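Local coordinates for response regulator aspartate phosphatase H (Bacillus subtilis, PDB 3Q15), which dephosphorylates the sporulation phosphotransferase Spo0F and also acts on the response regulator ComA, helping to separate sporulation and competence in time, at residues 14-19 with 36-41. Residues are numbered along the deposited sequence; the frame is centred on the assembly and turned at random.
Sequences VKINEW and AEVEQD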
# COMPACT_ATOMS: atom_id res chain seq x y z
N VAL A 14 1.58 -15.68 -17.11
CA VAL A 14 2.17 -14.70 -18.02
C VAL A 14 2.38 -15.26 -19.43
O VAL A 14 2.35 -14.51 -20.40
CB VAL A 14 3.48 -14.09 -17.48
CG1 VAL A 14 3.22 -13.27 -16.22
CG2 VAL A 14 4.51 -15.18 -17.21
N LYS A 15 2.57 -16.57 -19.53
CA LYS A 15 2.67 -17.20 -20.85
C LYS A 15 1.30 -17.18 -21.53
O LYS A 15 1.21 -17.00 -22.75
CB LYS A 15 3.20 -18.63 -20.74
CG LYS A 15 3.25 -19.36 -22.08
CD LYS A 15 3.94 -20.71 -21.96
CE LYS A 15 5.41 -20.55 -21.59
NZ LYS A 15 6.13 -21.85 -21.61
N ILE A 16 0.24 -17.35 -20.75
CA ILE A 16 -1.13 -17.22 -21.24
C ILE A 16 -1.38 -15.78 -21.72
O ILE A 16 -2.04 -15.56 -22.73
CB ILE A 16 -2.16 -17.61 -20.17
CG1 ILE A 16 -2.06 -19.10 -19.85
CG2 ILE A 16 -3.57 -17.27 -20.63
CD1 ILE A 16 -3.08 -19.59 -18.85
N ASN A 17 -0.84 -14.81 -20.98
CA ASN A 17 -0.89 -13.42 -21.38
C ASN A 17 -0.26 -13.23 -22.76
O ASN A 17 -0.74 -12.45 -23.57
CB ASN A 17 -0.15 -12.54 -20.37
CG ASN A 17 -0.88 -12.42 -19.05
OD1 ASN A 17 -1.92 -13.05 -18.84
ND2 ASN A 17 -0.34 -11.62 -18.14
N GLU A 18 0.85 -13.93 -22.99
CA GLU A 18 1.55 -13.85 -24.25
C GLU A 18 0.72 -14.53 -25.33
O GLU A 18 0.62 -14.05 -26.45
CB GLU A 18 2.93 -14.51 -24.16
CG GLU A 18 3.71 -14.46 -25.45
CD GLU A 18 3.97 -13.05 -25.92
OE1 GLU A 18 4.11 -12.85 -27.15
OE2 GLU A 18 4.04 -12.14 -25.07
N TRP A 19 0.13 -15.66 -24.96
CA TRP A 19 -0.80 -16.38 -25.83
C TRP A 19 -1.92 -15.43 -26.28
O TRP A 19 -2.24 -15.36 -27.46
CB TRP A 19 -1.36 -17.59 -25.07
CG TRP A 19 -2.39 -18.39 -25.81
CD1 TRP A 19 -2.71 -18.31 -27.13
CD2 TRP A 19 -3.26 -19.38 -25.25
NE1 TRP A 19 -3.72 -19.19 -27.43
CE2 TRP A 19 -4.08 -19.86 -26.29
CE3 TRP A 19 -3.43 -19.91 -23.96
CZ2 TRP A 19 -5.04 -20.84 -26.09
CZ3 TRP A 19 -4.38 -20.88 -23.76
CH2 TRP A 19 -5.18 -21.34 -24.82
N ALA A 36 -0.00 -24.66 -27.10
CA ALA A 36 0.56 -25.99 -26.90
C ALA A 36 1.52 -26.01 -25.72
O ALA A 36 1.55 -26.98 -24.95
CB ALA A 36 1.27 -26.47 -28.17
N GLU A 37 2.31 -24.96 -25.57
CA GLU A 37 3.25 -24.87 -24.46
C GLU A 37 2.52 -24.80 -23.13
O GLU A 37 2.89 -25.48 -22.17
CB GLU A 37 4.17 -23.65 -24.62
CG GLU A 37 5.10 -23.72 -25.81
CD GLU A 37 6.08 -22.56 -25.86
OE1 GLU A 37 6.22 -21.87 -24.84
OE2 GLU A 37 6.69 -22.35 -26.93
N VAL A 38 1.49 -23.97 -23.07
CA VAL A 38 0.72 -23.79 -21.84
C VAL A 38 0.16 -25.13 -21.37
O VAL A 38 0.19 -25.44 -20.17
CB VAL A 38 -0.42 -22.79 -22.02
CG1 VAL A 38 -1.32 -22.77 -20.80
CG2 VAL A 38 0.13 -21.40 -22.30
N GLU A 39 -0.34 -25.91 -22.31
CA GLU A 39 -0.96 -27.20 -22.00
C GLU A 39 0.05 -28.21 -21.47
O GLU A 39 -0.32 -29.19 -20.83
CB GLU A 39 -1.70 -27.74 -23.23
CG GLU A 39 -2.89 -26.89 -23.64
CD GLU A 39 -3.44 -27.26 -25.00
OE1 GLU A 39 -2.76 -28.00 -25.74
OE2 GLU A 39 -4.55 -26.80 -25.33
N GLN A 40 1.32 -27.96 -21.74
CA GLN A 40 2.38 -28.79 -21.19
C GLN A 40 2.76 -28.31 -19.80
O GLN A 40 2.89 -29.12 -18.87
CB GLN A 40 3.61 -28.77 -22.11
CG GLN A 40 3.38 -29.44 -23.46
CD GLN A 40 3.12 -30.93 -23.33
OE1 GLN A 40 3.47 -31.55 -22.33
NE2 GLN A 40 2.49 -31.51 -24.34
N ASP A 41 2.93 -27.00 -19.65
CA ASP A 41 3.34 -26.43 -18.37
C ASP A 41 2.35 -26.75 -17.25
O ASP A 41 2.75 -27.01 -16.12
CB ASP A 41 3.52 -24.91 -18.49
CG ASP A 41 4.58 -24.52 -19.50
OD1 ASP A 41 4.55 -23.37 -19.99
OD2 ASP A 41 5.45 -25.37 -19.80
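In the N-terminal three-helix bundle of this Rap phosphatase, Lys15 and Ile16 of helix 9-24 pack against Val38 of helix 28-41, with a salt-bridge network along one margin. The two consecutive helices form an antiparallel helical hairpin (163°), their segment axes 10.0 Å apart at closest approach, and the register sets Ile16 opposite Val38. Ile16 CG1 sits against both methyls of Val38, 3.9 Å from Val38 CG1; Val38 CG2 also meets the Lys15 stem, 3.7 Å from Lys15 CG, and approaches the Trp19 ring obliquely, 4.2 Å from Trp19 CE3. Helix 49-67 closes this apolar layer, with Met58 touching both Ile16 and Trp19, and Trp19 NE1 hydrogen-bonds His62 ND1. Lys15 leaves its helix with CG anti to the backbone N (chi1 177°), runs alongside Val38, the two side chains pointing opposite ways, then bends at chi3 (-65°), which brings the ammonium between two carboxylates one helical turn apart. Glu37 and Asp41 reach it crosswise. Glu37 OE1 takes the longer bond, 3.2 Å from Lys15 NZ, on its anti side and slightly out of the carboxylate plane. Asp41 OD1 is held more closely, its syn lone pair facing Lys15 NZ at 2.7 Å.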